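PDB 4Q9D: benzoylformate decarboxylase from Mycobacterium smegmatis, which belongs to the thiamine pyrophosphate-dependent enzyme family, with two cofactor-binding type domains flanking a central Rossmann-like domain, and assembles from four chains. Local coordinates for residues A53-D58 with M82-A87; H73-T78 with L113-A118; R196-K201 with E327-P332; H202-L207 with D268-V273; K368-A373 with T391-S396. All blocks are in the same frame, centred on the assembly; numbering follows the deposited sequence.

Contact 1 (A53-D58 with M82-A87); sequences ALAMAD and MGSLVA
L54 meets S84 and L85 because its CG stands anti to the backbone N (chi1 -166°), on the side of helix 82-90, and the two methyl branches beyond CG then make the contacts. CD2 rests on the carbonyl of S84, 3.5 Å from S84 O, while CD1 reaches the CB of L85 at 4.1 Å, the two leucine side chains crossing obliquely. One residue on, A55 CB touches S84 OG at 3.7 Å; that hydroxyl, placed beside its own backbone N, bonds to the carbonyl of A51 one turn earlier in helix 50-64.

At D58 the packing gives way to solvent-mediated bonds. OD2 accepts from two waters: one, 2.9 Å from D58 OD2, also donates to S84 O, and the other donates to D58 OD2 at 2.7 Å and, more weakly, to A87 O. The carboxylate has further partners in T93, Q62 and W407, so a buried acid is gripped by several donors, which would probably favour its charged form. With axes 8.6 Å apart and 22° between their directions, the two segments form a nearly parallel helix pair, consistent with small residues at A55 and S84, whose CA atoms are 5.4 Å apart, within the alpha/beta fold of the N-terminal thiamine pyrophosphate-binding domain.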
# COMPACT_ATOMS: atom_id res chain seq x y z
N ALA B 53 -23.61 10.10 1.31
CA ALA B 53 -22.95 11.39 1.15
C ALA B 53 -22.05 11.40 -0.09
O ALA B 53 -22.07 12.33 -0.89
CB ALA B 53 -22.12 11.71 2.40
N LEU B 54 -21.23 10.37 -0.26
CA LEU B 54 -20.27 10.42 -1.33
C LEU B 54 -20.95 10.20 -2.70
O LEU B 54 -20.62 10.88 -3.67
CB LEU B 54 -19.13 9.43 -1.07
CG LEU B 54 -17.86 9.57 -1.92
CD1 LEU B 54 -16.69 8.90 -1.22
CD2 LEU B 54 -18.09 8.89 -3.32
N ALA B 55 -21.93 9.28 -2.77
CA ALA B 55 -22.65 9.03 -4.03
C ALA B 55 -23.49 10.25 -4.40
O ALA B 55 -23.66 10.55 -5.57
CB ALA B 55 -23.55 7.76 -3.91
N MET B 56 -24.00 10.96 -3.40
CA MET B 56 -24.74 12.20 -3.62
C MET B 56 -23.81 13.25 -4.24
O MET B 56 -24.18 13.94 -5.19
CB MET B 56 -25.30 12.72 -2.28
CG MET B 56 -26.49 13.64 -2.38
SD MET B 56 -27.08 14.06 -0.71
CE MET B 56 -27.64 12.43 -0.18
N ALA B 57 -22.59 13.35 -3.70
CA ALA B 57 -21.62 14.31 -4.22
C ALA B 57 -21.29 13.94 -5.64
O ALA B 57 -21.13 14.82 -6.49
CB ALA B 57 -20.33 14.32 -3.36
N ASP B 58 -21.19 12.64 -5.89
CA ASP B 58 -20.89 12.12 -7.24
C ASP B 58 -21.98 12.62 -8.21
O ASP B 58 -21.68 13.24 -9.23
CB ASP B 58 -20.87 10.58 -7.17
CG ASP B 58 -20.39 9.92 -8.45
OD1 ASP B 58 -20.07 10.60 -9.46
OD2 ASP B 58 -20.28 8.66 -8.43
N MET B 82 -16.42 3.84 1.21
CA MET B 82 -15.48 3.24 0.25
C MET B 82 -16.18 2.59 -0.93
O MET B 82 -15.59 2.51 -2.00
CB MET B 82 -14.56 2.17 0.90
CG MET B 82 -13.64 2.71 1.97
SD MET B 82 -12.27 3.49 1.16
CE MET B 82 -11.56 2.08 0.20
N GLY B 83 -17.40 2.09 -0.74
CA GLY B 83 -18.14 1.48 -1.85
C GLY B 83 -18.53 2.53 -2.88
O GLY B 83 -18.37 2.35 -4.09
N SER B 84 -19.08 3.63 -2.41
CA SER B 84 -19.42 4.74 -3.31
C SER B 84 -18.14 5.33 -3.92
O SER B 84 -18.15 5.81 -5.05
CB SER B 84 -20.17 5.84 -2.55
OG SER B 84 -21.40 5.36 -2.05
N LEU B 85 -17.03 5.28 -3.18
CA LEU B 85 -15.77 5.76 -3.72
C LEU B 85 -15.37 4.99 -5.03
O LEU B 85 -14.99 5.59 -6.03
CB LEU B 85 -14.65 5.69 -2.65
CG LEU B 85 -13.28 6.11 -3.17
CD1 LEU B 85 -13.28 7.58 -3.66
CD2 LEU B 85 -12.18 5.86 -2.09
N VAL B 86 -15.49 3.67 -5.02
CA VAL B 86 -15.20 2.86 -6.21
C VAL B 86 -16.04 3.36 -7.39
O VAL B 86 -15.52 3.60 -8.47
CB VAL B 86 -15.53 1.37 -5.95
CG1 VAL B 86 -15.27 0.48 -7.24
CG2 VAL B 86 -14.72 0.86 -4.79
N ALA B 87 -17.34 3.56 -7.16
CA ALA B 87 -18.23 4.08 -8.20
C ALA B 87 -17.77 5.44 -8.76
O ALA B 87 -17.77 5.64 -9.97
CB ALA B 87 -19.68 4.16 -7.68
O HOH W 1 -20.13 7.46 -5.76
O HOH W 2 -20.39 6.69 -10.29

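Contact 2 (H73-T78 with L113-A118); sequences HTAAGT and LNNPDA
The imidazole of H73 carries the methyl of its own neighbour T74 on one face: T74 CG2 stands 3.7 Å above the ring plane, over the centre. L113 approaches the same ring obliquely, its CD1 lying 3.9 Å from H73 NE2, and the two side chains cross at about a right angle. The ring nitrogen ND1 is bonded to E31, whose second carboxylate oxygen takes the backbone N-H of T74.

T74 carries the direct polar link. Its OG1, anti to the backbone N (chi1 -178°), donates to L113 O over 2.8 Å, coming from 38° above the carbonyl plane. The same rotamer leaves CG2 between N and the carbonyl carbon, where it touches both the imidazole face and L113, 3.7 Å from L113 CD2. N115 then runs past T74 in the opposite direction, its CB 3.3 Å from T74 OG1, and sets its amide against A75, with OD1 3.2 Å from A75 CB. T74 O, in turn, is gripped by both N and OG1 of T78, which reach it from opposite faces of its plane.

The contact thus fastens the N-terminal end of helix 74-80, just after strand 68-72, to the long connection between strands 95-101 and 128-130. T78 extends the packing to strands 95-101 and 157-162 through A99 and F158, Q101 holds the carbonyl of N115, and a second subunit lies against A76, through its G404, and against L113, through its S402.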
# COMPACT_ATOMS: atom_id res chain seq x y z
N HIS B 73 -16.15 11.38 8.54
CA HIS B 73 -15.68 11.23 9.91
C HIS B 73 -14.53 10.19 10.09
O HIS B 73 -14.78 8.99 10.29
CB HIS B 73 -16.87 10.78 10.77
CG HIS B 73 -16.55 10.67 12.22
ND1 HIS B 73 -15.82 11.64 12.90
CD2 HIS B 73 -16.85 9.71 13.14
CE1 HIS B 73 -15.69 11.28 14.16
NE2 HIS B 73 -16.32 10.13 14.35
N THR B 74 -13.30 10.68 10.08
CA THR B 74 -12.08 9.87 10.31
C THR B 74 -12.14 8.48 9.62
O THR B 74 -12.63 8.38 8.48
CB THR B 74 -11.72 9.81 11.85
OG1 THR B 74 -10.51 9.06 12.04
CG2 THR B 74 -12.85 9.20 12.70
N ALA B 75 -11.64 7.43 10.27
CA ALA B 75 -11.54 6.13 9.57
C ALA B 75 -12.91 5.50 9.34
O ALA B 75 -13.15 4.83 8.32
CB ALA B 75 -10.65 5.16 10.35
N ALA B 76 -13.79 5.69 10.32
CA ALA B 76 -15.13 5.10 10.37
C ALA B 76 -15.98 5.60 9.21
O ALA B 76 -16.60 4.81 8.47
CB ALA B 76 -15.81 5.46 11.70
N GLY B 77 -16.00 6.92 9.06
CA GLY B 77 -16.80 7.55 8.02
C GLY B 77 -16.17 7.33 6.65
O GLY B 77 -16.87 7.05 5.65
N THR B 78 -14.84 7.46 6.59
CA THR B 78 -14.15 7.16 5.34
C THR B 78 -14.51 5.75 4.91
O THR B 78 -14.84 5.48 3.75
CB THR B 78 -12.63 7.36 5.48
OG1 THR B 78 -12.40 8.74 5.81
CG2 THR B 78 -11.94 7.05 4.20
N LEU B 113 -10.50 6.95 17.79
CA LEU B 113 -10.89 7.55 16.50
C LEU B 113 -9.73 8.16 15.71
O LEU B 113 -9.93 8.95 14.81
CB LEU B 113 -12.02 8.55 16.68
CG LEU B 113 -13.37 7.82 16.91
CD1 LEU B 113 -14.40 8.76 17.50
CD2 LEU B 113 -13.91 7.15 15.62
N ASN B 114 -8.50 7.79 16.07
CA ASN B 114 -7.35 8.05 15.20
C ASN B 114 -7.55 7.28 13.90
O ASN B 114 -8.21 6.24 13.88
CB ASN B 114 -6.08 7.54 15.88
CG ASN B 114 -4.82 7.99 15.21
OD1 ASN B 114 -4.73 9.12 14.73
ND2 ASN B 114 -3.80 7.13 15.22
N ASN B 115 -6.96 7.79 12.82
CA ASN B 115 -7.01 7.15 11.53
C ASN B 115 -5.56 6.90 11.08
O ASN B 115 -5.05 7.59 10.20
CB ASN B 115 -7.75 8.04 10.52
CG ASN B 115 -8.06 7.30 9.21
OD1 ASN B 115 -7.88 6.08 9.11
ND2 ASN B 115 -8.52 8.04 8.20
N PRO B 116 -4.89 5.91 11.69
CA PRO B 116 -3.47 5.63 11.39
C PRO B 116 -3.27 5.16 9.95
O PRO B 116 -4.10 4.41 9.43
CB PRO B 116 -3.09 4.51 12.39
CG PRO B 116 -4.38 3.85 12.74
CD PRO B 116 -5.47 4.95 12.65
N ASP B 117 -2.18 5.64 9.33
CA ASP B 117 -1.90 5.31 7.94
C ASP B 117 -3.12 5.63 7.09
O ASP B 117 -3.52 4.83 6.24
CB ASP B 117 -1.53 3.82 7.84
CG ASP B 117 -0.84 3.46 6.51
OD1 ASP B 117 -0.50 4.38 5.71
OD2 ASP B 117 -0.63 2.25 6.27
N ALA B 118 -3.71 6.81 7.32
CA ALA B 118 -4.91 7.25 6.62
C ALA B 118 -4.81 7.23 5.11
O ALA B 118 -5.79 6.93 4.44
CB ALA B 118 -5.36 8.68 7.11

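Contact 3 (R196-K201 with E327-P332); sequences RINAAK and ELIDTP
N198, I329 and D330 bury most of the surface between these segments, and the amide of N198 is the piece that joins them. Its OD1 accepts the backbone N-H of D330 over 2.9 Å, a fairly straight bond with 161° at the hydrogen; the donor is tilted 34° from the amide plane. A water donates to the same OD1 and to D330 O, so this oxygen has two donors. The D330 carboxylate lies against the amide with the planes 7° apart, a stacked arrangement in which N198 ND2 and D330 OD2 are 3.4 Å apart but badly angled for a bond.

In the central, Rossmann-like domain this joins the C-terminal end of helix 187-199, which leads into strand 203-207, to the chain leaving helix 318-328. I329 is the first residue beyond that helix to abandon helical phi/psi, and its extended backbone presents the next N-H to N198.

I329 supplies the apolar side. Its CG2, anti to the carbonyl carbon while CG1 takes the more hindered place, meets I197 CG2 at 3.9 Å. Helix 217-227 packs on both isoleucines through L227, and I197 continues inward onto L269 and V271 of strand 269-273.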
# COMPACT_ATOMS: atom_id res chain seq x y z
N ARG B 196 -7.12 5.69 -41.48
CA ARG B 196 -7.52 4.29 -41.36
C ARG B 196 -9.06 4.19 -41.47
O ARG B 196 -9.61 3.24 -42.03
CB ARG B 196 -7.05 3.71 -40.02
CG ARG B 196 -7.62 2.31 -39.70
CD ARG B 196 -6.98 1.27 -40.63
NE ARG B 196 -7.56 -0.06 -40.52
CZ ARG B 196 -8.66 -0.44 -41.16
NH1 ARG B 196 -9.31 0.43 -41.94
NH2 ARG B 196 -9.12 -1.69 -41.02
N ILE B 197 -9.73 5.19 -40.93
CA ILE B 197 -11.19 5.26 -40.97
C ILE B 197 -11.65 5.48 -42.43
O ILE B 197 -12.60 4.86 -42.87
CB ILE B 197 -11.70 6.38 -40.03
CG1 ILE B 197 -11.50 5.99 -38.54
CG2 ILE B 197 -13.19 6.75 -40.31
CD1 ILE B 197 -11.77 7.17 -37.61
N ASN B 198 -10.95 6.34 -43.17
CA ASN B 198 -11.33 6.61 -44.56
C ASN B 198 -11.25 5.35 -45.39
O ASN B 198 -12.01 5.16 -46.33
CB ASN B 198 -10.39 7.63 -45.18
CG ASN B 198 -10.62 9.02 -44.70
OD1 ASN B 198 -11.71 9.38 -44.22
ND2 ASN B 198 -9.59 9.84 -44.83
N ALA B 199 -10.32 4.47 -45.01
CA ALA B 199 -10.07 3.25 -45.76
C ALA B 199 -11.05 2.14 -45.45
O ALA B 199 -11.11 1.16 -46.18
CB ALA B 199 -8.66 2.76 -45.49
N ALA B 200 -11.80 2.24 -44.34
CA ALA B 200 -12.72 1.17 -43.99
C ALA B 200 -13.85 1.05 -45.02
O ALA B 200 -14.35 2.05 -45.52
CB ALA B 200 -13.31 1.40 -42.60
N LYS B 201 -14.29 -0.17 -45.29
CA LYS B 201 -15.45 -0.35 -46.15
C LYS B 201 -16.71 -0.44 -45.32
O LYS B 201 -17.77 0.01 -45.75
CB LYS B 201 -15.32 -1.63 -46.98
CG LYS B 201 -14.03 -1.71 -47.78
CD LYS B 201 -13.94 -0.60 -48.79
CE LYS B 201 -12.79 -0.82 -49.77
NZ LYS B 201 -12.76 0.26 -50.81
N GLU B 327 -13.60 17.00 -39.19
CA GLU B 327 -12.82 17.73 -40.17
C GLU B 327 -11.87 16.85 -40.96
O GLU B 327 -11.69 17.09 -42.13
CB GLU B 327 -12.06 18.88 -39.52
CG GLU B 327 -13.02 19.92 -38.99
CD GLU B 327 -12.36 20.92 -38.06
OE1 GLU B 327 -11.16 20.74 -37.75
OE2 GLU B 327 -13.04 21.89 -37.65
N LEU B 328 -11.29 15.82 -40.34
CA LEU B 328 -10.26 15.03 -41.03
C LEU B 328 -10.80 13.96 -41.97
O LEU B 328 -10.17 13.68 -42.99
CB LEU B 328 -9.28 14.37 -40.06
CG LEU B 328 -8.42 15.27 -39.15
CD1 LEU B 328 -7.86 14.44 -38.00
CD2 LEU B 328 -7.28 15.86 -39.93
N ILE B 329 -11.92 13.32 -41.64
CA ILE B 329 -12.38 12.23 -42.49
C ILE B 329 -13.06 12.71 -43.80
O ILE B 329 -13.65 13.79 -43.87
CB ILE B 329 -13.30 11.21 -41.74
CG1 ILE B 329 -14.63 11.85 -41.38
CG2 ILE B 329 -12.62 10.62 -40.50
CD1 ILE B 329 -15.75 10.82 -41.22
N ASP B 330 -12.96 11.87 -44.83
CA ASP B 330 -13.69 12.06 -46.07
C ASP B 330 -15.17 11.80 -45.85
O ASP B 330 -15.54 10.97 -45.02
CB ASP B 330 -13.19 11.05 -47.11
CG ASP B 330 -11.77 11.30 -47.49
OD1 ASP B 330 -11.36 12.48 -47.42
OD2 ASP B 330 -11.07 10.32 -47.86
N THR B 331 -16.01 12.49 -46.60
CA THR B 331 -17.41 12.09 -46.73
C THR B 331 -17.43 10.76 -47.49
O THR B 331 -16.86 10.64 -48.58
CB THR B 331 -18.22 13.17 -47.46
OG1 THR B 331 -18.19 14.37 -46.68
CG2 THR B 331 -19.64 12.73 -47.63
N PRO B 332 -18.03 9.72 -46.88
CA PRO B 332 -18.00 8.41 -47.53
C PRO B 332 -18.80 8.47 -48.82
O PRO B 332 -19.76 9.25 -48.90
CB PRO B 332 -18.71 7.50 -46.52
CG PRO B 332 -18.69 8.26 -45.21
CD PRO B 332 -18.76 9.71 -45.60
O HOH W 3 -14.39 8.57 -44.43

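Contact 4 (H202-L207 with D268-V273); sequences HPMLVL and DLVVVV
V206 and V270 meet on one face of the sheet formed by strands 203-207 and 269-273, V206 CG2 lying 4.0 Å from V270 CG1. These are adjacent strands in the parallel sheet of the central, Rossmann-like domain. On the same face V206 CG2 also touches V272, the two valines side by side, and M204 bends at chi2 and chi3 to bring CE within 3.7 Å of V270 CG1. The other face carries L205, L207, V271 and V273: L205 CD1 meets V271 CG1 at 3.9 Å and reaches on to V273 CG2, while L207 lies alongside V273. Helices 217-227 and 318-328 pack on this second layer, through F223 and A224 against L205 and through L322 against L207 and V273.

Between the two apolar layers runs a parallel ladder in register from P203-L269 to L207-V273. M204 and V206 supply both N-H and C=O to the neighbouring strand; V271 N to M204 O is 2.8 Å, almost linear at 178°.

At the polar end H202 N donates a hydrogen bond to D268 OD1 at 2.7 Å, from above the carboxylate plane, and D268 N donates to H202 O. D268 OD2 takes the N-H of K201. The chemistry implies a buried, two-sided apolar interior whose facing backbone groups are paired by the ladder, the outward ones of L205 and V270 bonding to H232 and D294, while one aspartate collects the amides of K201 and H202 where the strand begins.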
# COMPACT_ATOMS: atom_id res chain seq x y z
N HIS B 202 -16.61 -1.05 -44.13
CA HIS B 202 -17.75 -1.28 -43.26
C HIS B 202 -17.39 -0.92 -41.81
O HIS B 202 -17.19 -1.81 -40.98
CB HIS B 202 -18.18 -2.76 -43.33
CG HIS B 202 -18.51 -3.24 -44.70
ND1 HIS B 202 -19.72 -2.99 -45.30
CD2 HIS B 202 -17.78 -3.97 -45.59
CE1 HIS B 202 -19.73 -3.54 -46.51
NE2 HIS B 202 -18.57 -4.14 -46.71
N PRO B 203 -17.30 0.38 -41.52
CA PRO B 203 -16.92 0.77 -40.16
C PRO B 203 -18.11 0.73 -39.22
O PRO B 203 -19.27 0.75 -39.63
CB PRO B 203 -16.44 2.20 -40.34
CG PRO B 203 -17.23 2.72 -41.50
CD PRO B 203 -17.46 1.54 -42.41
N MET B 204 -17.82 0.65 -37.93
CA MET B 204 -18.84 0.81 -36.91
C MET B 204 -18.30 1.73 -35.82
O MET B 204 -17.11 1.69 -35.49
CB MET B 204 -19.23 -0.57 -36.32
CG MET B 204 -20.35 -0.48 -35.28
SD MET B 204 -19.69 -0.43 -33.57
CE MET B 204 -19.16 -2.14 -33.46
N LEU B 205 -19.18 2.55 -35.25
CA LEU B 205 -18.77 3.52 -34.27
C LEU B 205 -19.40 3.20 -32.92
O LEU B 205 -20.59 2.90 -32.84
CB LEU B 205 -19.20 4.92 -34.72
CG LEU B 205 -18.92 6.06 -33.74
CD1 LEU B 205 -17.39 6.20 -33.55
CD2 LEU B 205 -19.53 7.36 -34.25
N VAL B 206 -18.58 3.26 -31.85
CA VAL B 206 -19.07 3.11 -30.48
C VAL B 206 -18.82 4.41 -29.74
O VAL B 206 -17.69 4.88 -29.72
CB VAL B 206 -18.36 1.95 -29.71
CG1 VAL B 206 -18.98 1.77 -28.34
CG2 VAL B 206 -18.41 0.63 -30.50
N LEU B 207 -19.87 4.97 -29.16
CA LEU B 207 -19.78 6.20 -28.38
C LEU B 207 -20.18 5.88 -26.95
O LEU B 207 -21.34 5.59 -26.66
CB LEU B 207 -20.70 7.31 -28.96
CG LEU B 207 -20.35 7.85 -30.36
CD1 LEU B 207 -21.42 8.83 -30.89
CD2 LEU B 207 -18.98 8.53 -30.39
N ASP B 268 -15.36 -4.19 -40.81
CA ASP B 268 -13.93 -4.33 -41.00
C ASP B 268 -13.15 -3.40 -40.05
O ASP B 268 -11.94 -3.58 -39.87
CB ASP B 268 -13.50 -4.17 -42.48
CG ASP B 268 -13.82 -2.77 -43.07
OD1 ASP B 268 -14.64 -2.03 -42.52
OD2 ASP B 268 -13.24 -2.42 -44.12
N LEU B 269 -13.84 -2.42 -39.44
CA LEU B 269 -13.20 -1.50 -38.50
C LEU B 269 -14.19 -1.03 -37.43
O LEU B 269 -15.29 -0.55 -37.75
CB LEU B 269 -12.63 -0.28 -39.22
CG LEU B 269 -11.99 0.77 -38.32
CD1 LEU B 269 -10.67 0.25 -37.75
CD2 LEU B 269 -11.77 2.08 -39.07
N VAL B 270 -13.80 -1.18 -36.16
CA VAL B 270 -14.58 -0.65 -35.04
C VAL B 270 -13.85 0.58 -34.48
O VAL B 270 -12.66 0.51 -34.14
CB VAL B 270 -14.80 -1.71 -33.93
CG1 VAL B 270 -15.70 -1.12 -32.82
CG2 VAL B 270 -15.46 -2.93 -34.54
N VAL B 271 -14.55 1.70 -34.44
CA VAL B 271 -14.01 2.91 -33.86
C VAL B 271 -14.63 3.15 -32.49
O VAL B 271 -15.82 3.45 -32.39
CB VAL B 271 -14.27 4.11 -34.75
CG1 VAL B 271 -13.64 5.34 -34.13
CG2 VAL B 271 -13.71 3.83 -36.18
N VAL B 272 -13.84 3.00 -31.44
CA VAL B 272 -14.37 3.12 -30.08
C VAL B 272 -13.93 4.42 -29.41
O VAL B 272 -12.74 4.61 -29.12
CB VAL B 272 -13.91 1.94 -29.20
CG1 VAL B 272 -14.52 2.09 -27.81
CG2 VAL B 272 -14.31 0.60 -29.86
N VAL B 273 -14.89 5.30 -29.17
CA VAL B 273 -14.59 6.61 -28.63
C VAL B 273 -15.25 6.72 -27.29
O VAL B 273 -16.46 6.65 -27.19
CB VAL B 273 -15.10 7.77 -29.54
CG1 VAL B 273 -14.69 9.11 -28.97
CG2 VAL B 273 -14.55 7.62 -30.96

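Contact 5 (K368-A373 with T391-S396); sequences KPDDAA and TTHPAS
Two loops leading into neighbouring parallel strands, 373-377 and 397-399, come together here, and D370 in the first faces H393 in the second. D370 lies in a type I turn from P369 to A372, closed by A372 N to P369 O. Its CG is anti to the backbone N (chi1 -176°), and OD1 comes within 3.2 Å of H393 CE1. The carboxylate and imidazole planes are 75° apart, and the side chains cross at about a right angle. H393 NE2 is also near, 3.3 Å from D370 OD1, but the angle is too poor for a bond; a water that donates to D370 OD1 makes a weak bond to NE2 instead. The backbone O of D370 sits over one face of the ring, whereas T392 OG1 lies at its edge, in plane, and is hydrogen-bonded to H393 ND1 at 3.0 Å. That bond helps fix the ring's rotation.

The strands themselves belong to the parallel sheet of the C-terminal thiamine pyrophosphate-binding domain, with 397-399 outermost within this chain and 373-377 next to it. Where they start, A373 CA points a hydrogen at S396 O over 3.5 Å, and S396 also bonds to V374 through its backbone. S396 OG donates to P394 O at 2.8 Å, from 48° above the carbonyl plane, and receives a water that also donates to D371 O. R426 touches the side chains of both A373 and S396.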
# COMPACT_ATOMS: atom_id res chain seq x y z
N LYS B 368 -43.50 10.50 -18.64
CA LYS B 368 -42.22 11.16 -18.41
C LYS B 368 -42.06 12.47 -19.19
O LYS B 368 -42.19 12.50 -20.42
CB LYS B 368 -41.06 10.21 -18.73
CG LYS B 368 -39.72 10.87 -18.61
CD LYS B 368 -38.61 9.85 -18.81
CE LYS B 368 -38.45 9.52 -20.28
NZ LYS B 368 -37.83 10.69 -20.96
N PRO B 369 -41.78 13.58 -18.49
CA PRO B 369 -41.49 14.81 -19.24
C PRO B 369 -40.30 14.57 -20.16
O PRO B 369 -39.37 13.82 -19.85
CB PRO B 369 -41.14 15.83 -18.15
CG PRO B 369 -41.79 15.33 -16.95
CD PRO B 369 -41.76 13.81 -17.04
N ASP B 370 -40.34 15.23 -21.31
CA ASP B 370 -39.32 15.06 -22.32
C ASP B 370 -37.90 15.44 -21.82
O ASP B 370 -36.92 14.82 -22.22
CB ASP B 370 -39.74 15.84 -23.59
CG ASP B 370 -38.76 15.65 -24.74
OD1 ASP B 370 -38.10 16.65 -25.12
OD2 ASP B 370 -38.66 14.51 -25.26
N ASP B 371 -37.80 16.44 -20.94
CA ASP B 371 -36.51 16.92 -20.45
C ASP B 371 -36.12 16.31 -19.10
O ASP B 371 -35.19 16.78 -18.47
CB ASP B 371 -36.51 18.45 -20.31
CG ASP B 371 -37.55 18.94 -19.32
OD1 ASP B 371 -38.40 18.12 -18.89
OD2 ASP B 371 -37.55 20.15 -18.98
N ALA B 372 -36.85 15.29 -18.64
CA ALA B 372 -36.51 14.64 -17.37
C ALA B 372 -35.18 13.90 -17.43
O ALA B 372 -34.77 13.41 -18.49
CB ALA B 372 -37.64 13.69 -16.93
N ALA B 373 -34.50 13.80 -16.30
CA ALA B 373 -33.31 12.93 -16.21
C ALA B 373 -33.76 11.57 -15.70
O ALA B 373 -34.66 11.45 -14.86
CB ALA B 373 -32.27 13.53 -15.27
N THR B 391 -32.92 7.46 -24.36
CA THR B 391 -32.34 8.73 -23.95
C THR B 391 -32.16 9.59 -25.19
O THR B 391 -31.49 9.18 -26.15
CB THR B 391 -30.96 8.49 -23.33
OG1 THR B 391 -31.12 7.61 -22.22
CG2 THR B 391 -30.33 9.80 -22.87
N THR B 392 -32.74 10.79 -25.17
CA THR B 392 -32.74 11.64 -26.36
C THR B 392 -32.11 13.00 -26.08
O THR B 392 -32.01 13.81 -26.97
CB THR B 392 -34.19 11.82 -26.90
OG1 THR B 392 -35.01 12.37 -25.87
CG2 THR B 392 -34.78 10.47 -27.31
N HIS B 393 -31.68 13.25 -24.84
CA HIS B 393 -30.99 14.49 -24.51
C HIS B 393 -29.65 14.23 -23.81
O HIS B 393 -29.48 13.20 -23.13
CB HIS B 393 -31.87 15.37 -23.61
CG HIS B 393 -33.12 15.86 -24.26
ND1 HIS B 393 -34.10 15.01 -24.73
CD2 HIS B 393 -33.56 17.11 -24.51
CE1 HIS B 393 -35.08 15.72 -25.25
NE2 HIS B 393 -34.79 17.00 -25.12
N PRO B 394 -28.69 15.16 -23.94
CA PRO B 394 -27.43 14.96 -23.21
C PRO B 394 -27.63 15.07 -21.70
O PRO B 394 -28.60 15.66 -21.22
CB PRO B 394 -26.53 16.09 -23.74
CG PRO B 394 -27.51 17.18 -24.16
CD PRO B 394 -28.72 16.41 -24.71
N ALA B 395 -26.71 14.47 -20.94
CA ALA B 395 -26.73 14.57 -19.49
C ALA B 395 -28.09 14.23 -18.89
O ALA B 395 -28.54 14.89 -17.96
CB ALA B 395 -26.25 15.96 -19.02
N SER B 396 -28.74 13.17 -19.39
CA SER B 396 -30.10 12.88 -18.95
C SER B 396 -30.29 11.43 -18.58
O SER B 396 -31.42 10.97 -18.42
CB SER B 396 -31.11 13.29 -20.03
OG SER B 396 -31.03 14.69 -20.25
O HOH W 4 -37.38 18.88 -24.11
O HOH W 5 -32.70 16.80 -19.23

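From the N terminus, contact 1 opens first; contact 2 opens inside that loop and closes beyond it, so the two cross. Consecutive helices 74-80 and 82-90 join them, and both face the second subunit from the N-terminal domain. Contact 3 then closes a loop of 125 residues in the central domain, with contact 4 nested inside it, and the two touch where helix 187-199 runs into strand 203-207. Contact 5 closes the shortest loop, in the C-terminal domain, in series after the others. Contacts 2 and 3 lie on opposite sides of the chain's centre, about 54 Å apart between centres.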